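PDB 3VTH: hydrogenase maturation factor from Thermoanaerobacter tengcongensis, which probably transfers the carbamoyl group of carbamoyl phosphate, at the cost of ATP, to the C-terminal cysteine of HypE during [NiFe]-hydrogenase maturation. Local coordinates for residues S626-S631 / K672-V677; K39-N44 / Y50-G55; I423-G428 / E444-L449; E261-C266 / E271-L276; L193-E198 / K206-A211. All blocks are in the same frame, centred on the assembly; numbering follows the deposited sequence.

Contact 1. Residues S626-S631 / K672-V677; sequences SLMAES and KFHNTV. With PO4 (phosphate ion), chain K.
In the second Kae1-like subdomain, an actin-type ATPase fold, the loop that leaves helix 619-626 is laid along helix 666-692. Met628 meets His674, and Ser631 meets the next helix residue, Asn675. The thioether of Met628 sits over one face of the His674 imidazole, SD 4.0 Å from the ring centroid and displaced toward the CG-ND1 rim, a Met-aromatic contact. The Met628 chain bends at chi3 (-102°), leaving sulfur as the atom that meets the ring. The imidazole is fixed in rotation from both nitrogens, ND1 by Ser670 O and NE2 by Asn706, and lies about 5 Å from the bound nucleotide analogue AP2. Asn675 donates from ND2 to Ser631 O and to Glu633 O, while OD1 is held by Tyr708 OH. With an alanine here, those two carbonyls would probably lose their shared amide donor and Tyr708 OH its partner, and the loop would be held less firmly. Ser631 OG donates to O3 of a phosphate, probably from the crystallisation liquor, at 2.7 Å, and Glu632 N binds the same ion. The Asn675 ND2 to Ser631 O bond measures 2.9 Å; ND2 stands above the carbonyl plane, whereas Ser631 O lies near the side-chain amide plane.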
# COMPACT_ATOMS: atom_id res chain seq x y z
N SER A 626 20.64 2.23 -6.19
CA SER A 626 21.20 3.04 -5.11
C SER A 626 22.62 3.55 -5.39
O SER A 626 22.99 4.60 -4.90
CB SER A 626 21.21 2.29 -3.78
OG SER A 626 19.88 2.08 -3.34
N LEU A 627 23.39 2.80 -6.15
CA LEU A 627 24.79 3.18 -6.35
C LEU A 627 25.03 4.05 -7.59
O LEU A 627 26.16 4.47 -7.86
CB LEU A 627 25.70 1.94 -6.35
CG LEU A 627 25.40 0.84 -7.37
CD1 LEU A 627 25.96 1.20 -8.75
CD2 LEU A 627 25.99 -0.50 -6.89
N MET A 628 23.97 4.32 -8.35
CA MET A 628 24.16 4.97 -9.65
C MET A 628 24.72 6.40 -9.58
O MET A 628 24.44 7.15 -8.65
CB MET A 628 22.89 4.87 -10.52
CG MET A 628 21.87 5.96 -10.39
SD MET A 628 20.76 5.83 -11.83
CE MET A 628 21.39 7.14 -12.83
N ALA A 629 25.55 6.74 -10.56
CA ALA A 629 26.14 8.07 -10.64
C ALA A 629 25.20 9.00 -11.40
O ALA A 629 24.08 8.61 -11.79
CB ALA A 629 27.53 8.02 -11.32
N GLU A 630 25.67 10.23 -11.59
CA GLU A 630 25.01 11.22 -12.41
C GLU A 630 25.64 11.17 -13.79
O GLU A 630 26.81 11.54 -13.95
CB GLU A 630 25.24 12.61 -11.82
CG GLU A 630 24.19 13.62 -12.24
CD GLU A 630 22.85 13.26 -11.70
OE1 GLU A 630 21.88 13.19 -12.49
OE2 GLU A 630 22.76 13.02 -10.47
N SER A 631 24.89 10.70 -14.78
CA SER A 631 25.38 10.70 -16.16
C SER A 631 24.24 10.72 -17.16
O SER A 631 23.13 10.26 -16.87
CB SER A 631 26.29 9.49 -16.42
OG SER A 631 26.79 9.50 -17.75
N LYS A 672 24.62 4.44 -16.91
CA LYS A 672 24.58 4.17 -18.36
C LYS A 672 23.53 3.11 -18.70
O LYS A 672 22.82 3.20 -19.71
CB LYS A 672 25.95 3.72 -18.86
CG LYS A 672 27.03 4.83 -18.94
CD LYS A 672 28.36 4.28 -19.50
CE LYS A 672 28.32 4.10 -21.01
NZ LYS A 672 29.66 3.68 -21.53
N PHE A 673 23.46 2.07 -17.87
CA PHE A 673 22.45 1.03 -18.05
C PHE A 673 21.03 1.57 -17.87
O PHE A 673 20.16 1.28 -18.71
CB PHE A 673 22.73 -0.18 -17.14
CG PHE A 673 21.59 -1.14 -17.04
CD1 PHE A 673 21.17 -1.87 -18.16
CD2 PHE A 673 20.91 -1.32 -15.84
CE1 PHE A 673 20.08 -2.75 -18.08
CE2 PHE A 673 19.83 -2.20 -15.74
CZ PHE A 673 19.41 -2.92 -16.86
N HIS A 674 20.78 2.33 -16.80
CA HIS A 674 19.44 2.91 -16.56
C HIS A 674 19.03 3.79 -17.76
O HIS A 674 17.91 3.70 -18.26
CB HIS A 674 19.41 3.75 -15.28
CG HIS A 674 19.27 2.95 -14.01
ND1 HIS A 674 20.33 2.28 -13.43
CD2 HIS A 674 18.20 2.74 -13.20
CE1 HIS A 674 19.92 1.69 -12.32
NE2 HIS A 674 18.63 1.96 -12.15
N ASN A 675 19.96 4.62 -18.22
CA ASN A 675 19.69 5.51 -19.35
C ASN A 675 19.38 4.77 -20.65
O ASN A 675 18.57 5.24 -21.45
CB ASN A 675 20.87 6.46 -19.60
CG ASN A 675 21.03 7.49 -18.51
OD1 ASN A 675 20.08 7.85 -17.79
ND2 ASN A 675 22.26 7.99 -18.37
N THR A 676 20.04 3.64 -20.85
CA THR A 676 19.79 2.77 -22.00
C THR A 676 18.32 2.26 -22.00
O THR A 676 17.62 2.34 -23.02
CB THR A 676 20.76 1.58 -22.00
OG1 THR A 676 22.11 2.09 -21.95
CG2 THR A 676 20.59 0.72 -23.27
N VAL A 677 17.87 1.74 -20.87
CA VAL A 677 16.48 1.27 -20.75
C VAL A 677 15.53 2.43 -21.05
O VAL A 677 14.63 2.30 -21.88
CB VAL A 677 16.21 0.67 -19.37
CG1 VAL A 677 14.70 0.33 -19.19
CG2 VAL A 677 17.09 -0.57 -19.15
P PO4 K . 28.05 12.68 -18.50
O1 PO4 K . 27.88 13.47 -17.22
O2 PO4 K . 28.90 13.47 -19.47
O3 PO4 K . 28.73 11.36 -18.19
O4 PO4 K . 26.70 12.49 -19.13

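Contact 2. Residues K39-N44 / Y50-G55; sequences KGIVYN and YIEVEG
Val42 and Ile51 form the buried apolar centre of the strand pair 39-44 and 50-55, lying side by side with Val42 CG2 3.7 Å from Ile51 CG1, and both pack against Val29 of helix 25-35. On the other face of the sheet the rings of Tyr43 and Tyr50 point the same way as an offset pair, planes at 20° and centroids 4.6 Å apart. The offset brings Tyr43 OH over the centre of the Tyr50 ring and Tyr50 CB over the Tyr43 face. Tyr43 CG stands between its backbone N and carbonyl carbon (chi1 60°), which swings the ring across to Tyr50. Next to them Ile41 CG1 lies along Glu52, 3.9 Å from its CB. At the polar edge Tyr50 OH donates to Glu52 OE2 at 2.5 Å, while OE1 of that carboxylate is taken by Lys88 and Tyr90. A serine in place of Tyr50 would probably leave the Tyr43 hydroxyl without the ring it lies over and Glu52 OE2 without its phenolic donor. Six backbone bonds tie Lys39, Ile41 and Tyr43 to Glu54, Glu52 and Tyr50. At Gly40 a side chain would run into Glu52 O. The result is an antiparallel beta hairpin of the acylphosphatase fold, whose first strand carries Asn44, a predicted active-site residue; Arg26, also predicted, lies on helix 25-35 about 4 Å from Val42, side chain to side chain.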
# COMPACT_ATOMS: atom_id res chain seq x y z
N LYS A 39 -35.16 21.70 12.37
CA LYS A 39 -35.67 20.60 13.17
C LYS A 39 -35.57 19.35 12.29
O LYS A 39 -35.45 19.46 11.07
CB LYS A 39 -37.13 20.89 13.57
CG LYS A 39 -37.24 22.03 14.58
CD LYS A 39 -38.47 22.88 14.31
CE LYS A 39 -38.60 24.06 15.32
NZ LYS A 39 -37.36 24.90 15.39
N GLY A 40 -35.63 18.17 12.90
CA GLY A 40 -35.47 16.94 12.13
C GLY A 40 -34.62 15.92 12.85
O GLY A 40 -34.54 15.93 14.08
N ILE A 41 -33.97 15.06 12.07
CA ILE A 41 -33.21 13.93 12.58
C ILE A 41 -31.98 13.66 11.72
O ILE A 41 -31.94 14.02 10.52
CB ILE A 41 -34.10 12.63 12.70
CG1 ILE A 41 -34.68 12.24 11.33
CG2 ILE A 41 -35.22 12.84 13.74
CD1 ILE A 41 -35.21 10.82 11.24
N VAL A 42 -30.98 13.05 12.33
CA VAL A 42 -29.83 12.51 11.59
C VAL A 42 -29.49 11.15 12.18
O VAL A 42 -29.62 10.93 13.39
CB VAL A 42 -28.61 13.47 11.60
CG1 VAL A 42 -28.09 13.73 13.03
CG2 VAL A 42 -27.45 12.94 10.70
N TYR A 43 -29.07 10.22 11.32
CA TYR A 43 -28.61 8.91 11.76
C TYR A 43 -27.74 8.25 10.70
O TYR A 43 -27.83 8.57 9.51
CB TYR A 43 -29.79 7.99 12.14
CG TYR A 43 -30.80 7.69 11.04
CD1 TYR A 43 -31.97 8.44 10.92
CD2 TYR A 43 -30.60 6.64 10.14
CE1 TYR A 43 -32.92 8.15 9.92
CE2 TYR A 43 -31.53 6.36 9.13
CZ TYR A 43 -32.69 7.12 9.03
OH TYR A 43 -33.60 6.85 8.05
N ASN A 44 -26.89 7.34 11.15
CA ASN A 44 -26.12 6.48 10.28
C ASN A 44 -27.01 5.37 9.76
O ASN A 44 -27.71 4.73 10.54
CB ASN A 44 -24.95 5.86 11.04
CG ASN A 44 -23.76 6.79 11.14
OD1 ASN A 44 -22.72 6.41 11.67
ND2 ASN A 44 -23.91 8.02 10.63
N TYR A 50 -27.94 9.67 6.74
CA TYR A 50 -29.30 10.09 6.44
C TYR A 50 -29.71 11.30 7.30
O TYR A 50 -29.54 11.30 8.54
CB TYR A 50 -30.24 8.92 6.70
CG TYR A 50 -31.71 9.19 6.42
CD1 TYR A 50 -32.49 9.93 7.31
CD2 TYR A 50 -32.31 8.70 5.27
CE1 TYR A 50 -33.84 10.15 7.05
CE2 TYR A 50 -33.65 8.93 5.00
CZ TYR A 50 -34.41 9.65 5.90
OH TYR A 50 -35.73 9.87 5.63
N ILE A 51 -30.26 12.31 6.64
CA ILE A 51 -30.68 13.55 7.29
C ILE A 51 -32.07 13.95 6.83
O ILE A 51 -32.39 13.84 5.64
CB ILE A 51 -29.72 14.73 6.95
CG1 ILE A 51 -28.28 14.43 7.38
CG2 ILE A 51 -30.19 16.04 7.63
CD1 ILE A 51 -27.24 15.30 6.65
N GLU A 52 -32.90 14.38 7.77
CA GLU A 52 -34.17 15.06 7.48
C GLU A 52 -34.12 16.41 8.20
O GLU A 52 -33.90 16.45 9.42
CB GLU A 52 -35.36 14.27 8.02
CG GLU A 52 -35.64 12.95 7.29
CD GLU A 52 -36.90 12.23 7.78
OE1 GLU A 52 -37.77 12.86 8.42
OE2 GLU A 52 -37.03 11.01 7.49
N VAL A 53 -34.27 17.50 7.45
CA VAL A 53 -34.30 18.84 8.04
C VAL A 53 -35.56 19.58 7.61
O VAL A 53 -36.00 19.44 6.46
CB VAL A 53 -33.05 19.70 7.70
CG1 VAL A 53 -31.84 19.25 8.53
CG2 VAL A 53 -32.72 19.63 6.20
N GLU A 54 -36.15 20.32 8.55
CA GLU A 54 -37.31 21.17 8.31
C GLU A 54 -37.00 22.55 8.85
O GLU A 54 -36.53 22.68 9.98
CB GLU A 54 -38.56 20.64 9.03
CG GLU A 54 -38.81 19.16 8.79
CD GLU A 54 -40.14 18.65 9.30
OE1 GLU A 54 -40.60 17.64 8.74
OE2 GLU A 54 -40.72 19.24 10.25
N GLY A 55 -37.24 23.56 8.02
CA GLY A 55 -37.15 24.97 8.43
C GLY A 55 -37.35 25.92 7.25
O GLY A 55 -37.92 25.53 6.23

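Contact 3. Residues I423-G428 / E444-L449; sequences ISHHIG and ERYKKL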
# COMPACT_ATOMS: atom_id res chain seq x y z
N ILE A 423 -10.18 -2.37 -2.96
CA ILE A 423 -8.94 -3.14 -2.98
C ILE A 423 -8.50 -3.39 -1.52
O ILE A 423 -8.53 -2.48 -0.66
CB ILE A 423 -7.83 -2.44 -3.84
CG1 ILE A 423 -6.59 -3.34 -3.96
CG2 ILE A 423 -7.48 -1.06 -3.25
CD1 ILE A 423 -5.52 -2.85 -5.00
N SER A 424 -8.13 -4.62 -1.21
CA SER A 424 -7.81 -4.98 0.16
C SER A 424 -6.49 -4.35 0.56
O SER A 424 -5.67 -4.00 -0.30
CB SER A 424 -7.70 -6.50 0.31
OG SER A 424 -6.47 -7.00 -0.21
N HIS A 425 -6.29 -4.21 1.86
CA HIS A 425 -4.97 -3.90 2.36
C HIS A 425 -3.99 -5.00 1.95
O HIS A 425 -4.39 -6.13 1.66
CB HIS A 425 -4.99 -3.74 3.88
CG HIS A 425 -5.36 -4.98 4.64
ND1 HIS A 425 -6.67 -5.39 4.82
CD2 HIS A 425 -4.60 -5.88 5.32
CE1 HIS A 425 -6.69 -6.49 5.55
NE2 HIS A 425 -5.45 -6.81 5.87
N HIS A 426 -2.71 -4.65 1.93
CA HIS A 426 -1.62 -5.60 1.69
C HIS A 426 -1.81 -6.89 2.49
O HIS A 426 -1.97 -6.85 3.72
CB HIS A 426 -0.31 -4.93 2.12
CG HIS A 426 0.88 -5.82 2.08
ND1 HIS A 426 1.43 -6.40 3.21
CD2 HIS A 426 1.65 -6.22 1.04
CE1 HIS A 426 2.49 -7.11 2.87
NE2 HIS A 426 2.66 -7.01 1.57
N ILE A 427 -1.80 -8.02 1.79
CA ILE A 427 -1.95 -9.32 2.44
C ILE A 427 -0.57 -9.97 2.61
O ILE A 427 -0.25 -10.45 3.69
CB ILE A 427 -2.90 -10.26 1.63
CG1 ILE A 427 -4.31 -9.62 1.47
CG2 ILE A 427 -2.94 -11.68 2.22
CD1 ILE A 427 -5.07 -9.41 2.81
N GLY A 428 0.23 -9.96 1.55
CA GLY A 428 1.62 -10.48 1.61
C GLY A 428 1.85 -11.49 0.50
O GLY A 428 0.96 -11.76 -0.30
N GLU A 444 -13.34 -13.30 3.24
CA GLU A 444 -14.65 -13.50 3.89
C GLU A 444 -15.06 -12.25 4.65
O GLU A 444 -16.22 -11.84 4.61
CB GLU A 444 -14.65 -14.73 4.81
CG GLU A 444 -14.48 -16.06 4.05
CD GLU A 444 -15.54 -16.29 2.98
OE1 GLU A 444 -15.17 -16.42 1.80
OE2 GLU A 444 -16.75 -16.33 3.32
N ARG A 445 -14.10 -11.62 5.32
CA ARG A 445 -14.40 -10.43 6.11
C ARG A 445 -14.74 -9.17 5.31
O ARG A 445 -15.59 -8.36 5.73
CB ARG A 445 -13.29 -10.18 7.11
CG ARG A 445 -13.57 -10.97 8.38
CD ARG A 445 -12.34 -11.54 8.95
NE ARG A 445 -11.39 -10.49 9.32
CZ ARG A 445 -10.66 -10.51 10.43
NH1 ARG A 445 -9.82 -9.53 10.68
NH2 ARG A 445 -10.77 -11.53 11.29
N TYR A 446 -14.09 -8.99 4.17
CA TYR A 446 -14.40 -7.88 3.27
C TYR A 446 -15.78 -8.10 2.63
O TYR A 446 -16.56 -7.15 2.49
CB TYR A 446 -13.31 -7.73 2.19
CG TYR A 446 -12.16 -6.81 2.58
CD1 TYR A 446 -11.93 -5.62 1.87
CD2 TYR A 446 -11.29 -7.13 3.63
CE1 TYR A 446 -10.88 -4.77 2.20
CE2 TYR A 446 -10.21 -6.29 3.97
CZ TYR A 446 -10.01 -5.12 3.24
OH TYR A 446 -8.97 -4.28 3.56
N LYS A 447 -16.09 -9.34 2.25
CA LYS A 447 -17.44 -9.67 1.74
C LYS A 447 -18.54 -9.35 2.74
O LYS A 447 -19.59 -8.84 2.37
CB LYS A 447 -17.56 -11.13 1.31
CG LYS A 447 -16.74 -11.48 0.05
CD LYS A 447 -17.06 -12.89 -0.47
CE LYS A 447 -16.68 -13.95 0.52
NZ LYS A 447 -17.01 -15.31 -0.00
N LYS A 448 -18.30 -9.67 4.00
CA LYS A 448 -19.26 -9.35 5.06
C LYS A 448 -19.30 -7.85 5.33
O LYS A 448 -20.37 -7.26 5.42
CB LYS A 448 -18.91 -10.10 6.34
CG LYS A 448 -19.02 -11.60 6.22
CD LYS A 448 -18.95 -12.27 7.60
CE LYS A 448 -18.47 -13.72 7.46
NZ LYS A 448 -19.45 -14.55 6.67
N LEU A 449 -18.13 -7.24 5.47
CA LEU A 449 -18.08 -5.83 5.85
C LEU A 449 -18.75 -4.93 4.79
O LEU A 449 -19.52 -4.02 5.13
CB LEU A 449 -16.64 -5.40 6.10
CG LEU A 449 -16.44 -4.00 6.70
CD1 LEU A 449 -17.28 -3.80 7.96
CD2 LEU A 449 -14.98 -3.77 6.99
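One hydrogen bond joins Tyr446, reaching out from helix 433-449, to the loop after strand 420-423. Its hydroxyl and His425 ND1 are 2.8 Å apart in an almost straight bond (171°), and either group could be the donor. The oxygen lies in the plane of the imidazole, at its edge. His425 CG is placed between the backbone N and the carbonyl carbon (chi1 64°), folding the ring back so that ND1 turns to the phenol. The other nitrogen, NE2, bonds to Tyr438 OH, so two tyrosines of the same helix grip the ring from its two nitrogens. Ser424 OG bonds to His425 O at 2.9 Å within the loop and also to Phe413 N.

Ring contacts are of a different kind. The imidazole and phenol meet rim to rim, their planes 32° apart, with neither ring over the face of the other. Phe413 makes an edge-to-face pair with Tyr446.

Van der Waals contact is supplied by Ser424, whose CB rests over one face of the Tyr446 ring toward its rim, 4.0 Å from CZ. Ile427 CD1 lies over a face of the His425 ring.

The contact joins loop and helix inside the first Kae1-like subdomain. The His425 side chain is about 6 Å from that of Asp367, a known magnesium-binding residue with no magnesium bound here. Two hydroxyl partners fix the imidazole's rotation and satisfy both its nitrogens in a buried place.

Contact 4. Residues E261-C266 / E271-L276; sequences EVKKYC and EEERLL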
# COMPACT_ATOMS: atom_id res chain seq x y z
N GLU A 261 13.91 15.64 13.36
CA GLU A 261 14.77 14.47 13.50
C GLU A 261 15.01 13.79 12.14
O GLU A 261 16.14 13.45 11.81
CB GLU A 261 14.20 13.48 14.53
CG GLU A 261 15.11 12.26 14.73
CD GLU A 261 14.87 11.48 16.01
OE1 GLU A 261 13.75 10.97 16.25
OE2 GLU A 261 15.83 11.36 16.79
N VAL A 262 13.96 13.62 11.35
CA VAL A 262 14.09 12.97 10.04
C VAL A 262 15.11 13.70 9.16
O VAL A 262 15.93 13.06 8.50
CB VAL A 262 12.72 12.85 9.32
CG1 VAL A 262 12.87 12.13 7.97
CG2 VAL A 262 11.74 12.09 10.18
N LYS A 263 15.08 15.03 9.18
CA LYS A 263 15.96 15.87 8.35
C LYS A 263 17.44 15.72 8.69
O LYS A 263 18.30 16.14 7.90
CB LYS A 263 15.58 17.35 8.46
CG LYS A 263 14.19 17.71 7.96
CD LYS A 263 14.25 18.38 6.62
CE LYS A 263 13.53 19.72 6.64
NZ LYS A 263 12.06 19.59 6.89
N LYS A 264 17.74 15.14 9.86
CA LYS A 264 19.13 14.86 10.24
C LYS A 264 19.69 13.70 9.44
O LYS A 264 20.91 13.60 9.25
CB LYS A 264 19.25 14.52 11.74
CG LYS A 264 19.30 15.73 12.66
CD LYS A 264 19.11 15.33 14.12
CE LYS A 264 19.07 16.56 15.01
NZ LYS A 264 18.84 16.23 16.45
N TYR A 265 18.80 12.82 8.99
CA TYR A 265 19.19 11.59 8.33
C TYR A 265 18.80 11.53 6.86
O TYR A 265 19.30 10.68 6.11
CB TYR A 265 18.55 10.39 9.04
CG TYR A 265 18.92 10.26 10.49
CD1 TYR A 265 20.08 9.61 10.88
CD2 TYR A 265 18.09 10.78 11.48
CE1 TYR A 265 20.43 9.49 12.22
CE2 TYR A 265 18.42 10.67 12.84
CZ TYR A 265 19.59 10.02 13.19
OH TYR A 265 19.90 9.89 14.52
N CYS A 266 17.89 12.41 6.44
CA CYS A 266 17.26 12.29 5.14
C CYS A 266 17.02 13.62 4.49
O CYS A 266 16.90 14.64 5.16
CB CYS A 266 15.90 11.59 5.27
SG CYS A 266 15.99 9.93 5.96
N GLU A 271 6.73 17.97 -0.39
CA GLU A 271 5.74 16.93 -0.72
C GLU A 271 5.97 15.68 0.14
O GLU A 271 5.03 15.05 0.59
CB GLU A 271 5.79 16.59 -2.21
CG GLU A 271 5.55 17.79 -3.18
CD GLU A 271 6.83 18.59 -3.52
OE1 GLU A 271 7.78 18.65 -2.70
OE2 GLU A 271 6.87 19.19 -4.62
N GLU A 272 7.23 15.33 0.40
CA GLU A 272 7.55 14.23 1.32
C GLU A 272 7.17 14.56 2.76
O GLU A 272 6.67 13.69 3.50
CB GLU A 272 9.03 13.85 1.22
CG GLU A 272 9.37 13.04 -0.03
CD GLU A 272 10.88 13.05 -0.35
OE1 GLU A 272 11.58 13.99 0.06
OE2 GLU A 272 11.37 12.11 -1.02
N GLU A 273 7.40 15.80 3.17
CA GLU A 273 6.98 16.24 4.50
C GLU A 273 5.46 16.11 4.67
O GLU A 273 5.00 15.70 5.73
CB GLU A 273 7.43 17.68 4.75
CG GLU A 273 7.04 18.21 6.09
CD GLU A 273 7.82 19.47 6.49
OE1 GLU A 273 8.79 19.84 5.80
OE2 GLU A 273 7.47 20.07 7.51
N ARG A 274 4.71 16.45 3.63
CA ARG A 274 3.26 16.31 3.65
C ARG A 274 2.83 14.85 3.85
O ARG A 274 1.89 14.57 4.61
CB ARG A 274 2.67 16.88 2.36
CG ARG A 274 1.15 16.92 2.29
CD ARG A 274 0.71 17.28 0.86
NE ARG A 274 0.19 16.13 0.10
CZ ARG A 274 0.92 15.27 -0.64
NH1 ARG A 274 2.25 15.38 -0.76
NH2 ARG A 274 0.29 14.29 -1.27
N LEU A 275 3.51 13.92 3.18
CA LEU A 275 3.20 12.49 3.32
C LEU A 275 3.50 11.97 4.73
O LEU A 275 2.71 11.20 5.30
CB LEU A 275 3.94 11.65 2.27
CG LEU A 275 3.57 11.88 0.80
CD1 LEU A 275 4.41 10.97 -0.11
CD2 LEU A 275 2.07 11.63 0.55
N LEU A 276 4.64 12.40 5.28
CA LEU A 276 5.05 12.01 6.65
C LEU A 276 4.07 12.47 7.72
O LEU A 276 3.71 11.71 8.63
CB LEU A 276 6.42 12.60 6.98
CG LEU A 276 7.65 11.87 6.42
CD1 LEU A 276 8.89 12.79 6.50
CD2 LEU A 276 7.86 10.58 7.19
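Lys263 NZ and Glu273 OE1 form the polar link between helices 259-265 and 270-277, a salt bridge whose length of 3.5 Å marks it as loose. The lysine chain bends at chi2, chi3 and chi4 to bring its ammonium group across, whereas Glu273 is extended beyond CG. Glu273 CG lies opposite the backbone N (chi1 180°), sending the carboxylate out from its helix toward the lysine. The two chains meet at about a right angle, and only their charged ends touch.

Closer to the sheet, the apolar contact is equally slight: Val262 CG1 approaches Leu276 CD1 at 4.3 Å. Both side chains point from their helices toward the partner segment and are buried. They also rest on strand 283-287 of the large mixed sheet, Val262 against Leu286 and Leu276 against Val284, and Val262 touches Val306 of strand 303-307 as well. The two consecutive helices therefore sit next to each other on the sheet of the YrdC-like domain, with little direct contact between them.

Lys263 is exposed and Glu273 partly so, and water would probably screen their attraction. The bridge is likely to add modestly to an association whose buried part is the apolar pair seated on the strands.

Contact 5. Residues L193-E198 / K206-A211; sequences LSFVGE and KCVAKA
The Phe195 ring and Cys207 make the tight part of this contact between strand 193-196 and helix 204-213. Cys207 CB stands almost exactly over the ring centre, 3.5 Å from the Phe195 centroid and only 4° off the normal, a CH-pi contact in which CB is about equally far from all six ring carbons. The sulfur follows on the same face: SG lies 4.5 Å from that centroid, 18° off the normal, as a sulfur-aromatic contact. Phe195 CG is anti to the backbone N (chi1 179°), which carries the ring straight out from the strand to lie flat against the helix. Val208 adds a smaller contact near the rim, its CG2 4.0 Å from Phe195 CD1. No hydrogen bond crosses between the two segments.

The other side is loose. Gly197 and Glu198, where the chain leaves the strand, are exposed and make no contact with 206-211, although Glu198 O lies in plane at the edge of the Phe195 ring. On the helix, exposed Lys210 turns elsewhere, making a long, weak ion pair with Asp202. The chain between the segments is tied back instead by the disulfide from Cys207 to Cys200.

Strand 193-196 belongs by sequence to the second HypF zinc finger, yet edges the mixed sheet otherwise built from the YrdC-like part, placing the contact where the two join. It pairs antiparallel with strand 354-358 through Ser194 and Val196. Phe195 also touches Val354 of that neighbour, Val208 rests on Leu356, and helix 312-320 meets Val208 through Leu317.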
# COMPACT_ATOMS: atom_id res chain seq x y z
N LEU A 193 -2.83 -0.48 29.05
CA LEU A 193 -1.59 -1.17 28.73
C LEU A 193 -1.30 -2.29 29.72
O LEU A 193 -1.71 -2.24 30.89
CB LEU A 193 -0.41 -0.20 28.73
CG LEU A 193 -0.50 0.98 27.74
CD1 LEU A 193 0.57 2.02 28.06
CD2 LEU A 193 -0.44 0.50 26.28
N SER A 194 -0.57 -3.29 29.24
CA SER A 194 -0.08 -4.35 30.09
C SER A 194 1.36 -4.66 29.66
O SER A 194 1.61 -4.95 28.46
CB SER A 194 -1.00 -5.57 29.99
OG SER A 194 -0.43 -6.70 30.65
N PHE A 195 2.29 -4.53 30.60
CA PHE A 195 3.69 -4.83 30.33
C PHE A 195 4.03 -6.23 30.83
O PHE A 195 3.73 -6.58 31.97
CB PHE A 195 4.63 -3.79 30.98
CG PHE A 195 6.10 -4.06 30.75
CD1 PHE A 195 6.72 -3.65 29.57
CD2 PHE A 195 6.87 -4.71 31.71
CE1 PHE A 195 8.07 -3.90 29.34
CE2 PHE A 195 8.23 -4.95 31.50
CZ PHE A 195 8.83 -4.54 30.32
N VAL A 196 4.67 -7.02 29.98
CA VAL A 196 5.11 -8.36 30.33
C VAL A 196 6.59 -8.49 29.98
O VAL A 196 6.99 -8.32 28.83
CB VAL A 196 4.34 -9.47 29.55
CG1 VAL A 196 4.73 -10.85 30.08
CG2 VAL A 196 2.85 -9.26 29.63
N GLY A 197 7.40 -8.78 30.98
CA GLY A 197 8.81 -8.99 30.77
C GLY A 197 9.36 -9.44 32.09
O GLY A 197 8.80 -10.37 32.70
N GLU A 198 10.44 -8.80 32.53
CA GLU A 198 10.90 -8.95 33.90
C GLU A 198 10.10 -7.97 34.76
O GLU A 198 9.36 -7.11 34.23
CB GLU A 198 12.40 -8.65 34.03
CG GLU A 198 13.33 -9.43 33.11
CD GLU A 198 14.80 -9.22 33.49
OE1 GLU A 198 15.60 -8.80 32.62
OE2 GLU A 198 15.15 -9.47 34.66
N LYS A 206 7.54 3.54 30.43
CA LYS A 206 8.89 3.63 30.97
C LYS A 206 9.58 2.27 31.03
O LYS A 206 10.77 2.17 30.82
CB LYS A 206 8.86 4.27 32.36
CG LYS A 206 10.13 5.03 32.74
CD LYS A 206 9.83 6.17 33.74
CE LYS A 206 8.78 7.15 33.14
NZ LYS A 206 8.26 8.16 34.11
N CYS A 207 8.81 1.21 31.31
CA CYS A 207 9.37 -0.15 31.28
C CYS A 207 9.88 -0.51 29.87
O CYS A 207 10.94 -1.14 29.72
CB CYS A 207 8.33 -1.16 31.76
SG CYS A 207 7.74 -0.93 33.48
N VAL A 208 9.12 -0.09 28.86
CA VAL A 208 9.48 -0.28 27.45
C VAL A 208 10.74 0.51 27.09
O VAL A 208 11.67 -0.06 26.51
CB VAL A 208 8.30 0.10 26.52
CG1 VAL A 208 8.74 0.15 25.03
CG2 VAL A 208 7.17 -0.89 26.70
N ALA A 209 10.76 1.79 27.48
CA ALA A 209 11.92 2.66 27.25
C ALA A 209 13.20 2.07 27.83
O ALA A 209 14.24 2.09 27.17
CB ALA A 209 11.68 4.04 27.81
N LYS A 210 13.12 1.55 29.05
CA LYS A 210 14.29 0.94 29.69
C LYS A 210 14.78 -0.29 28.93
O LYS A 210 15.98 -0.42 28.67
CB LYS A 210 14.02 0.63 31.17
CG LYS A 210 13.76 1.90 31.99
CD LYS A 210 14.26 1.82 33.42
CE LYS A 210 13.98 3.15 34.14
NZ LYS A 210 14.59 3.22 35.51
N ALA A 211 13.86 -1.18 28.55
CA ALA A 211 14.24 -2.34 27.73
C ALA A 211 14.95 -1.93 26.43
O ALA A 211 16.02 -2.46 26.10
CB ALA A 211 13.03 -3.21 27.45

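The five contacts follow one another along the chain in the order 2, 5, 4, 3, 1, each closing before the next opens, consistent with domains that follow one another along the chain. Contact 2 lies in the acylphosphatase domain and contact 1 in the second Kae1-like subdomain, on opposite sides of the chain's centre, their centres about 61 Å apart. Contacts 4 and 5 share the large mixed sheet, one beside its strands 283-287 and 303-307, the other at its margin strand 193-196, with centres about 29 Å apart. Contact 3, in the first Kae1-like subdomain, is about 31 Å from contact 4 between centres. None touches another; each joins neighbouring elements locally within this multidomain enzyme.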